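Local coordinates for replicative DNA helicase (Mycobacterium chimaera, PDB 6RIY), which is a protein-splicing intein of the Hedgehog/intein fold that probably cuts itself out of its host replicative helicase and joins the flanking segments, at residues Thr6-Met17 with Leu133-Val141; Ala61-Ser70 with Ser76-Val87. All coordinates share one frame; numbering follows the deposited sequence.

Contacts 1 and 2 join parts of this all-beta intein in two different ways. Contact 1 (6-17 with 133-141) packs one hairpin against another through prolines, methionines and a tryptophan, with a single direct hydrogen bond. Contact 2 (61-70 with 76-87) links the turn 62-65 and strand 66-69 to the 3-10 segment 76-78, the loop after it and strand 85-87; it is richer in polar links, with a serine hydroxyl at one end and an isolated beta bridge at the other. Both are largely buried, with exposed residues at their rims. Their centres lie about 18 Å apart, on opposite sides of the chain's centre, yet the segments touch: Leu133 packs on Pro68, and the Tyr134 hydroxyl end lies beside the His65 ring.

Contact 1. Residues Thr6-Met17 with Leu133-Val141; sequences TPLPTPTGWTTM and LYLAGRGMV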
ATOM      1  N   THR A   6       5.794   7.196  -2.315  1.00  9.63           N
ATOM      2  CA  THR A   6       4.996   6.771  -1.170  1.00  8.03           C
ATOM      3  C   THR A   6       5.912   6.559   0.022  1.00  7.21           C
ATOM      4  O   THR A   6       6.853   5.764  -0.073  1.00  9.60           O
ATOM      5  CB  THR A   6       4.238   5.478  -1.442  1.00  7.45           C
ATOM      6  OG1 THR A   6       3.457   5.589  -2.641  1.00  8.80           O
ATOM      7  CG2 THR A   6       3.303   5.178  -0.258  1.00  6.79           C
ATOM      8  N   PRO A   7       5.704   7.253   1.136  1.00  8.01           N
ATOM      9  CA  PRO A   7       6.506   6.973   2.332  1.00  8.39           C
ATOM     10  C   PRO A   7       6.027   5.689   2.992  1.00  7.87           C
ATOM     11  O   PRO A   7       4.826   5.449   3.122  1.00 10.46           O
ATOM     12  CB  PRO A   7       6.252   8.193   3.224  1.00  9.80           C
ATOM     13  CG  PRO A   7       4.876   8.643   2.839  1.00 14.34           C
ATOM     14  CD  PRO A   7       4.704   8.309   1.370  1.00  8.95           C
ATOM     15  N   LEU A   8       6.985   4.847   3.382  1.00  7.77           N
ATOM     16  CA  LEU A   8       6.697   3.588   4.058  1.00  9.22           C
ATOM     17  C   LEU A   8       7.360   3.580   5.425  1.00  8.62           C
ATOM     18  O   LEU A   8       8.554   3.879   5.519  1.00 10.32           O
ATOM     19  CB  LEU A   8       7.218   2.396   3.238  1.00  9.79           C
ATOM     20  CG  LEU A   8       6.785   2.355   1.775  1.00  7.09           C
ATOM     21  CD1 LEU A   8       7.452   1.169   1.070  1.00  7.91           C
ATOM     22  CD2 LEU A   8       5.270   2.236   1.696  1.00  6.19           C
ATOM     23  N   PRO A   9       6.652   3.225   6.498  1.00 11.55           N
ATOM     24  CA  PRO A   9       7.310   3.153   7.801  1.00 11.20           C
ATOM     25  C   PRO A   9       8.234   1.950   7.877  1.00 13.13           C
ATOM     26  O   PRO A   9       7.968   0.892   7.305  1.00 10.87           O
ATOM     27  CB  PRO A   9       6.141   3.008   8.783  1.00 11.14           C
ATOM     28  CG  PRO A   9       5.112   2.293   7.993  1.00 10.15           C
ATOM     29  CD  PRO A   9       5.239   2.810   6.568  1.00 10.27           C
ATOM     30  N   THR A  10       9.333   2.119   8.595  1.00 11.62           N
ATOM     31  CA  THR A  10      10.297   1.064   8.864  1.00 13.91           C
ATOM     32  C   THR A  10      10.518   0.997  10.362  1.00 15.60           C
ATOM     33  O   THR A  10      10.064   1.877  11.101  1.00 15.83           O
ATOM     34  CB  THR A  10      11.625   1.339   8.143  1.00 15.13           C
ATOM     35  OG1 THR A  10      12.270   2.452   8.768  1.00 18.54           O
ATOM     36  CG2 THR A  10      11.367   1.653   6.684  1.00 13.10           C
ATOM     37  N   PRO A  11      11.206  -0.039  10.854  1.00 16.60           N
ATOM     38  CA  PRO A  11      11.488  -0.083  12.301  1.00 16.93           C
ATOM     39  C   PRO A  11      12.246   1.133  12.814  1.00 34.02           C
ATOM     40  O   PRO A  11      12.055   1.524  13.973  1.00 31.51           O
ATOM     41  CB  PRO A  11      12.306  -1.373  12.460  1.00 17.85           C
ATOM     42  CG  PRO A  11      11.857  -2.235  11.362  1.00 19.50           C
ATOM     43  CD  PRO A  11      11.573  -1.310  10.199  1.00 17.90           C
ATOM     44  N   THR A  12      13.079   1.759  11.981  1.00 38.77           N
ATOM     45  CA  THR A  12      13.859   2.917  12.399  1.00 36.75           C
ATOM     46  C   THR A  12      13.261   4.249  11.967  1.00 35.82           C
ATOM     47  O   THR A  12      13.547   5.270  12.602  1.00 38.59           O
ATOM     48  CB  THR A  12      15.285   2.825  11.847  1.00 38.27           C
ATOM     49  OG1 THR A  12      15.242   2.848  10.417  1.00 33.98           O
ATOM     50  CG2 THR A  12      15.953   1.542  12.314  1.00 44.01           C
ATOM     51  N   GLY A  13      12.455   4.277  10.909  1.00 23.08           N
ATOM     52  CA  GLY A  13      11.877   5.542  10.505  1.00 24.33           C
ATOM     53  C   GLY A  13      10.973   5.482   9.293  1.00 23.33           C
ATOM     54  O   GLY A  13       9.885   4.900   9.338  1.00 17.60           O
ATOM     55  N   TRP A  14      11.408   6.098   8.200  1.00 14.52           N
ATOM     56  CA  TRP A  14      10.563   6.251   7.027  1.00 12.85           C
ATOM     57  C   TRP A  14      11.414   6.139   5.779  1.00 13.83           C
ATOM     58  O   TRP A  14      12.448   6.804   5.675  1.00 16.84           O
ATOM     59  CB  TRP A  14       9.856   7.615   7.032  1.00 13.51           C
ATOM     60  CG  TRP A  14       8.802   7.742   8.068  1.00 14.11           C
ATOM     61  CD1 TRP A  14       8.932   8.288   9.318  1.00 16.10           C
ATOM     62  CD2 TRP A  14       7.442   7.337   7.941  1.00 13.11           C
ATOM     63  NE1 TRP A  14       7.726   8.232   9.979  1.00 16.35           N
ATOM     64  CE2 TRP A  14       6.796   7.655   9.151  1.00 14.56           C
ATOM     65  CE3 TRP A  14       6.703   6.734   6.917  1.00 11.68           C
ATOM     66  CZ2 TRP A  14       5.443   7.379   9.371  1.00 19.67           C
ATOM     67  CZ3 TRP A  14       5.364   6.463   7.135  1.00 11.35           C
ATOM     68  CH2 TRP A  14       4.745   6.785   8.352  1.00 12.82           C
ATOM     69  N   THR A  15      10.959   5.326   4.834  1.00 13.11           N
ATOM     70  CA  THR A  15      11.609   5.174   3.539  0.67 11.75           C
ATOM     71  C   THR A  15      10.570   5.384   2.449  1.00 14.72           C
ATOM     72  O   THR A  15       9.365   5.270   2.685  1.00 21.67           O
ATOM     73  CB  THR A  15      12.263   3.786   3.377  0.67 12.97           C
ATOM     74  OG1 THR A  15      13.135   3.794   2.233  0.67 14.80           O
ATOM     75  CG2 THR A  15      11.205   2.701   3.187  0.67  8.89           C
ATOM     76  N   THR A  16      11.038   5.710   1.244  1.00  9.58           N
ATOM     77  CA  THR A  16      10.108   5.780   0.125  1.00  8.15           C
ATOM     78  C   THR A  16      10.084   4.436  -0.589  1.00  7.54           C
ATOM     79  O   THR A  16      11.048   3.666  -0.543  1.00 10.35           O
ATOM     80  CB  THR A  16      10.498   6.874  -0.864  1.00  9.83           C
ATOM     81  OG1 THR A  16      11.830   6.615  -1.336  1.00 11.13           O
ATOM     82  CG2 THR A  16      10.449   8.260  -0.215  1.00  9.96           C
ATOM     83  N   MET A  17       8.982   4.179  -1.288  1.00  8.62           N
ATOM     84  CA  MET A  17       8.926   2.989  -2.128  1.00  8.75           C
ATOM     85  C   MET A  17      10.084   2.978  -3.121  1.00  6.97           C
ATOM     86  O   MET A  17      10.651   1.918  -3.414  1.00 10.46           O
ATOM     87  CB  MET A  17       7.580   2.922  -2.849  1.00 11.05           C
ATOM     88  CG  MET A  17       7.462   1.832  -3.891  1.00  9.21           C
ATOM     89  SD  MET A  17       7.752   0.187  -3.212  1.00 10.64           S
ATOM     90  CE  MET A  17       6.067  -0.252  -2.762  1.00 11.38           C
ATOM     91  N   LEU A 133       1.207  -8.601   3.757  1.00  9.32           N
ATOM     92  CA  LEU A 133       0.781  -7.249   4.095  1.00 13.16           C
ATOM     93  C   LEU A 133       1.955  -6.398   4.557  1.00  8.88           C
ATOM     94  O   LEU A 133       2.875  -6.893   5.212  1.00 10.30           O
ATOM     95  CB  LEU A 133      -0.283  -7.273   5.204  1.00 10.18           C
ATOM     96  CG  LEU A 133      -1.635  -7.827   4.782  1.00 11.57           C
ATOM     97  CD1 LEU A 133      -2.532  -7.983   6.004  1.00 12.50           C
ATOM     98  CD2 LEU A 133      -2.287  -6.918   3.752  1.00 19.14           C
ATOM     99  N   TYR A 134       1.893  -5.101   4.253  1.00  9.54           N
ATOM    100  CA  TYR A 134       2.844  -4.148   4.808  1.00  9.78           C
ATOM    101  C   TYR A 134       2.128  -2.817   4.977  1.00  7.41           C
ATOM    102  O   TYR A 134       1.071  -2.587   4.388  1.00  9.45           O
ATOM    103  CB  TYR A 134       4.120  -4.005   3.947  1.00  8.23           C
ATOM    104  CG  TYR A 134       3.956  -3.427   2.546  1.00  9.07           C
ATOM    105  CD1 TYR A 134       3.597  -4.241   1.481  1.00  9.62           C
ATOM    106  CD2 TYR A 134       4.177  -2.069   2.284  1.00  7.68           C
ATOM    107  CE1 TYR A 134       3.451  -3.735   0.208  1.00 12.40           C
ATOM    108  CE2 TYR A 134       4.032  -1.553   1.008  1.00  9.96           C
ATOM    109  CZ  TYR A 134       3.671  -2.395  -0.029  1.00 11.08           C
ATOM    110  OH  TYR A 134       3.526  -1.916  -1.314  1.00 15.15           O
ATOM    111  N   LEU A 135       2.705  -1.938   5.800  1.00  8.97           N
ATOM    112  CA  LEU A 135       2.083  -0.641   6.072  1.00  8.67           C
ATOM    113  C   LEU A 135       2.595   0.414   5.102  1.00  6.51           C
ATOM    114  O   LEU A 135       3.781   0.435   4.770  1.00  9.08           O
ATOM    115  CB  LEU A 135       2.372  -0.185   7.500  1.00  7.70           C
ATOM    116  CG  LEU A 135       2.012  -1.195   8.588  1.00  8.13           C
ATOM    117  CD1 LEU A 135       2.240  -0.585   9.974  1.00  9.92           C
ATOM    118  CD2 LEU A 135       0.550  -1.614   8.396  1.00 10.93           C
ATOM    119  N   ALA A 136       1.706   1.313   4.674  1.00  5.91           N
ATOM    120  CA  ALA A 136       2.088   2.316   3.683  1.00  6.27           C
ATOM    121  C   ALA A 136       1.437   3.656   3.975  1.00  6.92           C
ATOM    122  O   ALA A 136       0.323   3.723   4.502  1.00  7.72           O
ATOM    123  CB  ALA A 136       1.699   1.879   2.269  1.00  7.21           C
ATOM    124  N   GLY A 137       2.123   4.728   3.580  1.00  8.96           N
ATOM    125  CA  GLY A 137       1.603   6.067   3.735  1.00 10.49           C
ATOM    126  C   GLY A 137       1.829   6.597   5.138  1.00 13.64           C
ATOM    127  O   GLY A 137       2.166   5.869   6.073  1.00 10.20           O
ATOM    128  N   ARG A 138       1.633   7.908   5.285  1.00 11.18           N
ATOM    129  CA  ARG A 138       1.952   8.531   6.564  1.00 12.76           C
ATOM    130  C   ARG A 138       1.104   7.956   7.696  1.00 12.77           C
ATOM    131  O   ARG A 138       1.550   7.920   8.851  1.00 15.64           O
ATOM    132  CB  ARG A 138       1.796  10.051   6.462  1.00 15.89           C
ATOM    133  CG  ARG A 138       0.382  10.563   6.398  1.00 15.27           C
ATOM    134  CD  ARG A 138       0.395  12.013   5.921  1.00 20.69           C
ATOM    135  NE  ARG A 138      -0.941  12.513   5.624  1.00 21.87           N
ATOM    136  CZ  ARG A 138      -1.481  13.578   6.201  1.00 20.48           C
ATOM    137  NH1 ARG A 138      -0.792  14.263   7.097  1.00 22.38           N
ATOM    138  NH2 ARG A 138      -2.702  13.968   5.868  1.00 26.55           N
ATOM    139  N   GLY A 139      -0.104   7.488   7.387  1.00 11.94           N
ATOM    140  CA  GLY A 139      -0.958   6.840   8.368  1.00 12.26           C
ATOM    141  C   GLY A 139      -0.706   5.370   8.597  1.00 11.14           C
ATOM    142  O   GLY A 139      -1.391   4.758   9.430  1.00 13.53           O
ATOM    143  N   MET A 140       0.252   4.778   7.882  1.00  9.93           N
ATOM    144  CA  MET A 140       0.646   3.378   8.066  1.00  8.72           C
ATOM    145  C   MET A 140      -0.542   2.442   7.831  1.00 13.01           C
ATOM    146  O   MET A 140      -0.930   1.642   8.691  1.00 13.42           O
ATOM    147  CB  MET A 140       1.273   3.170   9.452  1.00  9.97           C
ATOM    148  CG  MET A 140       2.416   4.140   9.724  1.00 11.23           C
ATOM    149  SD  MET A 140       3.242   3.779  11.276  1.00 17.89           S
ATOM    150  CE  MET A 140       2.191   4.648  12.439  1.00 25.14           C
ATOM    151  N   VAL A 141      -1.122   2.584   6.646  1.00  8.87           N
ATOM    152  CA  VAL A 141      -2.305   1.825   6.241  1.00 10.68           C
ATOM    153  C   VAL A 141      -1.859   0.465   5.711  1.00 10.04           C
ATOM    154  O   VAL A 141      -0.995   0.415   4.820  1.00  9.97           O
ATOM    155  CB  VAL A 141      -3.085   2.596   5.179  1.00 10.23           C
ATOM    156  CG1 VAL A 141      -4.332   1.836   4.749  1.00 13.30           C
ATOM    157  CG2 VAL A 141      -3.451   3.982   5.696  1.00 14.15           C
TER
HETATM  158  O   HOH W   1       6.022  -0.691   6.035  1.00 10.09           O
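Two beta hairpins of the Hedgehog/intein fold meet where Pro9, on strand 7-9, fits against Leu135 and Met140 of the C-terminal hairpin formed by 133-136 and 141-144. Strands 7-9 and 133-136 cross at 120°, and the Pro9 ring packs between Leu135 and Met140: its CG lies 3.7 Å from Leu135 CB and equally close to Met140 CG, while CD rests against the Leu135 carbonyl. A water donates to both Pro9 O and Leu135 O, bridging the backbones beside this apolar patch. The direct link is Gly137 N to Pro7 O (2.8 Å), made at the start of the type I turn 137-140, where Gly137 takes a positive phi (82°). Trp14 reaches that turn with the far rim of its six-membered ring. Gly137 O lies in the ring plane, 3.4 Å from CZ3, whereas Met140 SD makes an oblique Met-aromatic contact. Pro9 CA sits against one face of the same indole. Deeper in, Leu8 CD2 touches Ala136 CB at 3.6 Å and meets the Tyr134 ring at its edge, 4.0 Å from CE2. Met17, its chain bent at chi2 and chi3, brings CE to 3.4 Å from Tyr134 OH.

Contact 2. Residues Ala61-Ser70 with Ser76-Val87; sequences ADAAHQWPTS and SAQLRSGADRIV
Trp67 meets Ile86, Leu79 and Ser76 in turn, beginning at CB, which touches Ile86 CD1 at 4.0 Å. Beyond it, with CG anti to the carbonyl carbon (chi1 -59°), the five-membered ring receives Leu79 CD1 over one face in a CH-pi contact, 3.9 Å from the ring centroid. The opposite face carries His65 CD2 near its rim. At the ring edge NE1 donates to Ser76 OG, 3.1 Å away and almost exactly in the indole plane, through a nearly straight bond (169°). That hydroxyl in turn donates a hydrogen bond to Asp62 O at 2.9 Å; His65 N approaches the same carbonyl from the other face of its plane. Ser76 N bonds to His65 O as well, so the serine ties together both ends of the type I turn 62-65. In this Hedgehog/intein fold the turn joins strand 58-62 to strand 66-69, and His65 bonds through ND1 to Ala1 N and through NE2 to Thr143 OG1, consistent with a place at the splicing centre. Further along, Thr69 and Ile86 form a single antiparallel, non-hydrogen-bonded bridge between strands lying nearly at right angles (85°), flanked by Ser70 N to Arg85 O (2.9 Å) and Val87 N to Pro68 O (3.3 Å). Asp84, salt-bridged to Arg80, uses OD1 to accept from a water that also donates to Thr69 OG1, a hydroxyl bonded in addition to Gly72 O.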
ATOM      1  N   ALA A  61      -1.582   4.524  -6.265  1.00  7.68           N
ATOM      2  CA  ALA A  61      -1.266   3.131  -6.517  1.00  9.31           C
ATOM      3  C   ALA A  61      -1.777   2.768  -7.895  1.00 10.61           C
ATOM      4  O   ALA A  61      -2.683   3.413  -8.433  1.00 11.28           O
ATOM      5  CB  ALA A  61      -1.888   2.207  -5.462  1.00 14.31           C
ATOM      6  N   ASP A  62      -1.207   1.712  -8.470  1.00 10.82           N
ATOM      7  CA  ASP A  62      -1.725   1.337  -9.769  1.00 12.76           C
ATOM      8  C   ASP A  62      -3.116   0.725  -9.613  1.00  9.91           C
ATOM      9  O   ASP A  62      -3.567   0.379  -8.509  1.00 12.36           O
ATOM     10  CB  ASP A  62      -0.753   0.414 -10.510  1.00 19.45           C
ATOM     11  CG  ASP A  62      -0.839  -1.012 -10.066  1.00 30.47           C
ATOM     12  OD1 ASP A  62      -1.066  -1.261  -8.866  1.00 31.98           O
ATOM     13  OD2 ASP A  62      -0.661  -1.895 -10.930  1.00 40.89           O
ATOM     14  N   ALA A  63      -3.831   0.670 -10.735  1.00 13.55           N
ATOM     15  CA  ALA A  63      -5.240   0.296 -10.689  1.00 12.65           C
ATOM     16  C   ALA A  63      -5.451  -1.087 -10.093  1.00 13.00           C
ATOM     17  O   ALA A  63      -6.497  -1.340  -9.476  1.00 15.41           O
ATOM     18  CB  ALA A  63      -5.835   0.357 -12.097  1.00 12.88           C
ATOM     19  N   ALA A  64      -4.483  -1.987 -10.250  1.00 14.32           N
ATOM     20  CA  ALA A  64      -4.666  -3.360  -9.801  1.00 17.37           C
ATOM     21  C   ALA A  64      -4.091  -3.640  -8.419  1.00 18.73           C
ATOM     22  O   ALA A  64      -4.184  -4.780  -7.957  1.00 20.91           O
ATOM     23  CB  ALA A  64      -4.054  -4.331 -10.805  1.00 20.47           C
ATOM     24  N   HIS A  65      -3.483  -2.655  -7.761  1.00 11.33           N
ATOM     25  CA  HIS A  65      -2.972  -2.877  -6.411  1.00 13.88           C
ATOM     26  C   HIS A  65      -4.097  -3.315  -5.476  1.00 15.13           C
ATOM     27  O   HIS A  65      -5.220  -2.819  -5.570  1.00 10.79           O
ATOM     28  CB  HIS A  65      -2.319  -1.601  -5.876  1.00 13.09           C
ATOM     29  CG  HIS A  65      -1.557  -1.807  -4.606  1.00 12.59           C
ATOM     30  ND1 HIS A  65      -0.226  -2.156  -4.588  1.00 14.00           N
ATOM     31  CD2 HIS A  65      -1.941  -1.717  -3.309  1.00 12.97           C
ATOM     32  CE1 HIS A  65       0.182  -2.275  -3.338  1.00 16.01           C
ATOM     33  NE2 HIS A  65      -0.840  -2.013  -2.541  1.00 14.50           N
ATOM     34  N   GLN A  66      -3.793  -4.252  -4.572  1.00 11.13           N
ATOM     35  CA  GLN A  66      -4.811  -4.899  -3.745  1.00 10.54           C
ATOM     36  C   GLN A  66      -4.822  -4.362  -2.320  1.00 10.42           C
ATOM     37  O   GLN A  66      -3.772  -4.044  -1.754  1.00 15.02           O
ATOM     38  CB  GLN A  66      -4.593  -6.412  -3.726  1.00 16.28           C
ATOM     39  CG  GLN A  66      -4.723  -7.032  -5.100  1.00 19.36           C
ATOM     40  CD  GLN A  66      -4.359  -8.499  -5.115  1.00 27.29           C
ATOM     41  OE1 GLN A  66      -4.373  -9.160  -4.085  1.00 28.69           O
ATOM     42  NE2 GLN A  66      -4.021  -9.013  -6.293  1.00 40.51           N
ATOM     43  N   TRP A  67      -6.026  -4.265  -1.745  1.00  9.16           N
ATOM     44  CA  TRP A  67      -6.238  -3.664  -0.432  1.00  8.46           C
ATOM     45  C   TRP A  67      -7.108  -4.604   0.392  1.00  9.07           C
ATOM     46  O   TRP A  67      -8.141  -5.078  -0.104  1.00 10.94           O
ATOM     47  CB  TRP A  67      -6.929  -2.302  -0.553  1.00 10.28           C
ATOM     48  CG  TRP A  67      -6.157  -1.320  -1.385  1.00  7.15           C
ATOM     49  CD1 TRP A  67      -6.232  -1.158  -2.737  1.00 11.47           C
ATOM     50  CD2 TRP A  67      -5.185  -0.381  -0.916  1.00 11.09           C
ATOM     51  NE1 TRP A  67      -5.365  -0.167  -3.140  1.00 12.92           N
ATOM     52  CE2 TRP A  67      -4.709   0.323  -2.041  1.00 12.69           C
ATOM     53  CE3 TRP A  67      -4.674  -0.061   0.349  1.00 11.72           C
ATOM     54  CZ2 TRP A  67      -3.750   1.330  -1.941  1.00  8.88           C
ATOM     55  CZ3 TRP A  67      -3.712   0.933   0.442  1.00  8.72           C
ATOM     56  CH2 TRP A  67      -3.259   1.611  -0.698  1.00  9.93           C
ATOM     57  N   PRO A  68      -6.755  -4.873   1.641  1.00  9.22           N
ATOM     58  CA  PRO A  68      -7.595  -5.740   2.486  1.00 10.01           C
ATOM     59  C   PRO A  68      -8.752  -4.956   3.089  1.00 16.90           C
ATOM     60  O   PRO A  68      -8.543  -4.082   3.934  1.00 13.18           O
ATOM     61  CB  PRO A  68      -6.615  -6.217   3.565  1.00 10.63           C
ATOM     62  CG  PRO A  68      -5.669  -5.050   3.725  1.00 11.61           C
ATOM     63  CD  PRO A  68      -5.532  -4.425   2.333  1.00 10.42           C
ATOM     64  N   THR A  69      -9.980  -5.287   2.685  1.00 12.18           N
ATOM     65  CA  THR A  69     -11.160  -4.670   3.292  1.00 12.10           C
ATOM     66  C   THR A  69     -11.984  -5.706   4.040  1.00 14.61           C
ATOM     67  O   THR A  69     -11.811  -6.912   3.884  1.00 16.26           O
ATOM     68  CB  THR A  69     -12.050  -3.963   2.261  1.00 12.05           C
ATOM     69  OG1 THR A  69     -12.925  -4.913   1.632  1.00 15.55           O
ATOM     70  CG2 THR A  69     -11.211  -3.251   1.225  1.00 14.50           C
ATOM     71  N   SER A  70     -12.916  -5.215   4.858  1.00 13.36           N
ATOM     72  CA  SER A  70     -13.736  -6.129   5.642  1.00 13.24           C
ATOM     73  C   SER A  70     -14.645  -7.002   4.786  1.00 14.97           C
ATOM     74  O   SER A  70     -15.107  -8.038   5.269  1.00 18.33           O
ATOM     75  CB  SER A  70     -14.589  -5.348   6.647  1.00 17.89           C
ATOM     76  OG  SER A  70     -15.463  -4.473   5.960  1.00 18.14           O
ATOM     77  N   SER A  76      -7.480  -1.072  -6.268  1.00 10.27           N
ATOM     78  CA  SER A  76      -7.692   0.369  -6.158  1.00 11.98           C
ATOM     79  C   SER A  76      -8.890   0.809  -6.984  1.00 16.46           C
ATOM     80  O   SER A  76      -9.689   1.637  -6.540  1.00 17.67           O
ATOM     81  CB  SER A  76      -6.442   1.136  -6.614  1.00 11.82           C
ATOM     82  OG  SER A  76      -5.249   0.551  -6.124  1.00 12.20           O
ATOM     83  N   ALA A  77      -9.040   0.242  -8.183  1.00 16.19           N
ATOM     84  CA  ALA A  77     -10.112   0.643  -9.090  1.00 15.65           C
ATOM     85  C   ALA A  77     -11.490   0.203  -8.613  1.00 18.38           C
ATOM     86  O   ALA A  77     -12.495   0.691  -9.138  1.00 25.25           O
ATOM     87  CB  ALA A  77      -9.856   0.077 -10.485  1.00 22.43           C
ATOM     88  N   GLN A  78     -11.566  -0.719  -7.660  1.00 14.84           N
ATOM     89  CA  GLN A  78     -12.852  -1.168  -7.148  1.00 19.70           C
ATOM     90  C   GLN A  78     -13.195  -0.571  -5.790  1.00 18.96           C
ATOM     91  O   GLN A  78     -14.274  -0.860  -5.270  1.00 20.34           O
ATOM     92  CB  GLN A  78     -12.888  -2.698  -7.062  1.00 28.92           C
ATOM     93  N   LEU A  79     -12.322   0.249  -5.203  1.00 14.32           N
ATOM     94  CA  LEU A  79     -12.593   0.774  -3.868  1.00 18.50           C
ATOM     95  C   LEU A  79     -13.751   1.771  -3.888  1.00 19.91           C
ATOM     96  O   LEU A  79     -13.893   2.560  -4.822  1.00 20.29           O
ATOM     97  CB  LEU A  79     -11.344   1.430  -3.300  1.00 13.28           C
ATOM     98  CG  LEU A  79     -10.231   0.462  -2.885  1.00 10.96           C
ATOM     99  CD1 LEU A  79      -8.996   1.235  -2.476  1.00 12.32           C
ATOM    100  CD2 LEU A  79     -10.692  -0.449  -1.749  1.00 14.04           C
ATOM    101  N   ARG A  80     -14.574   1.741  -2.834  1.00 18.58           N
ATOM    102  CA  ARG A  80     -15.836   2.475  -2.786  1.00 21.74           C
ATOM    103  C   ARG A  80     -15.851   3.431  -1.600  1.00 29.21           C
ATOM    104  O   ARG A  80     -15.526   3.035  -0.473  1.00 24.37           O
ATOM    105  CB  ARG A  80     -17.027   1.515  -2.689  1.00 25.92           C
ATOM    106  CG  ARG A  80     -17.170   0.556  -3.855  1.00 26.94           C
ATOM    107  CD  ARG A  80     -18.162  -0.545  -3.529  1.00 34.87           C
ATOM    108  NE  ARG A  80     -17.726  -1.356  -2.393  1.00 31.71           N
ATOM    109  CZ  ARG A  80     -18.514  -2.201  -1.737  1.00 42.43           C
ATOM    110  NH1 ARG A  80     -19.781  -2.353  -2.101  1.00 40.15           N
ATOM    111  NH2 ARG A  80     -18.034  -2.900  -0.717  1.00 44.64           N
ATOM    112  N   SER A  81     -16.248   4.678  -1.860  1.00 26.78           N
ATOM    113  CA  SER A  81     -16.378   5.675  -0.802  1.00 27.37           C
ATOM    114  C   SER A  81     -17.322   5.184   0.284  1.00 26.51           C
ATOM    115  O   SER A  81     -18.436   4.735  -0.002  1.00 31.09           O
ATOM    116  CB  SER A  81     -16.903   6.992  -1.381  1.00 28.77           C
ATOM    117  OG  SER A  81     -16.003   7.534  -2.335  1.00 30.77           O
ATOM    118  N   GLY A  82     -16.876   5.270   1.529  1.00 25.08           N
ATOM    119  CA  GLY A  82     -17.725   4.887   2.660  1.00 32.08           C
ATOM    120  C   GLY A  82     -17.968   3.404   2.841  1.00 34.76           C
ATOM    121  O   GLY A  82     -17.836   2.886   3.954  1.00 42.20           O
ATOM    122  N   ALA A  83     -18.302   2.695   1.758  1.00 27.55           N
ATOM    123  CA  ALA A  83     -18.676   1.289   1.860  1.00 31.59           C
ATOM    124  C   ALA A  83     -17.531   0.391   2.317  1.00 29.37           C
ATOM    125  O   ALA A  83     -17.800  -0.704   2.824  1.00 29.44           O
ATOM    126  CB  ALA A  83     -19.207   0.786   0.516  1.00 35.90           C
ATOM    127  N   ASP A  84     -16.277   0.823   2.162  1.00 27.33           N
ATOM    128  CA  ASP A  84     -15.112  -0.034   2.359  1.00 17.74           C
ATOM    129  C   ASP A  84     -14.278   0.440   3.547  1.00 17.06           C
ATOM    130  O   ASP A  84     -14.005   1.637   3.680  1.00 20.76           O
ATOM    131  CB  ASP A  84     -14.258  -0.079   1.087  1.00 18.63           C
ATOM    132  CG  ASP A  84     -14.867  -0.958   0.003  1.00 21.17           C
ATOM    133  OD1 ASP A  84     -15.535  -1.955   0.342  1.00 23.13           O
ATOM    134  OD2 ASP A  84     -14.676  -0.656  -1.196  1.00 25.36           O
ATOM    135  N   ARG A  85     -13.911  -0.497   4.426  1.00 19.08           N
ATOM    136  CA  ARG A  85     -13.005  -0.253   5.544  1.00 20.93           C
ATOM    137  C   ARG A  85     -11.839  -1.230   5.478  1.00 21.61           C
ATOM    138  O   ARG A  85     -12.039  -2.427   5.247  1.00 22.99           O
ATOM    139  CB  ARG A  85     -13.691  -0.432   6.904  1.00 23.55           C
ATOM    140  CG  ARG A  85     -14.652   0.665   7.307  1.00 29.79           C
ATOM    141  CD  ARG A  85     -15.151   0.430   8.731  1.00 30.92           C
ATOM    142  NE  ARG A  85     -16.277   1.293   9.061  1.00 37.37           N
ATOM    143  CZ  ARG A  85     -16.158   2.532   9.523  1.00 39.82           C
ATOM    144  NH1 ARG A  85     -14.954   3.063   9.708  1.00 35.26           N
ATOM    145  NH2 ARG A  85     -17.246   3.242   9.800  1.00 40.41           N
ATOM    146  N   ILE A  86     -10.637  -0.720   5.727  1.00 19.84           N
ATOM    147  CA  ILE A  86      -9.432  -1.545   5.783  1.00 17.51           C
ATOM    148  C   ILE A  86      -9.391  -2.272   7.125  1.00 20.02           C
ATOM    149  O   ILE A  86      -9.432  -1.642   8.189  1.00 23.83           O
ATOM    150  CB  ILE A  86      -8.171  -0.694   5.587  1.00 18.10           C
ATOM    151  CG1 ILE A  86      -8.196   0.033   4.235  1.00 18.06           C
ATOM    152  CG2 ILE A  86      -6.936  -1.557   5.749  1.00 18.35           C
ATOM    153  CD1 ILE A  86      -8.012  -0.880   3.017  1.00 15.90           C
ATOM    154  N   VAL A  87      -9.281  -3.600   7.082  1.00 20.35           N
ATOM    155  CA  VAL A  87      -9.404  -4.436   8.272  1.00 25.10           C
ATOM    156  C   VAL A  87      -8.286  -5.470   8.278  1.00 31.02           C
ATOM    157  O   VAL A  87      -8.003  -6.093   7.246  1.00 35.84           O
ATOM    158  CB  VAL A  87     -10.788  -5.121   8.329  1.00 24.57           C
ATOM    159  CG1 VAL A  87     -10.711  -6.440   9.083  1.00 29.03           C
ATOM    160  CG2 VAL A  87     -11.824  -4.188   8.966  1.00 30.37           C
TER
HETATM  161  O   HOH W   2     -15.472  -4.821   0.143  1.00 32.12           O
HETATM  162  O   HOH W   3     -15.080  -3.033   3.905  1.00 17.95           O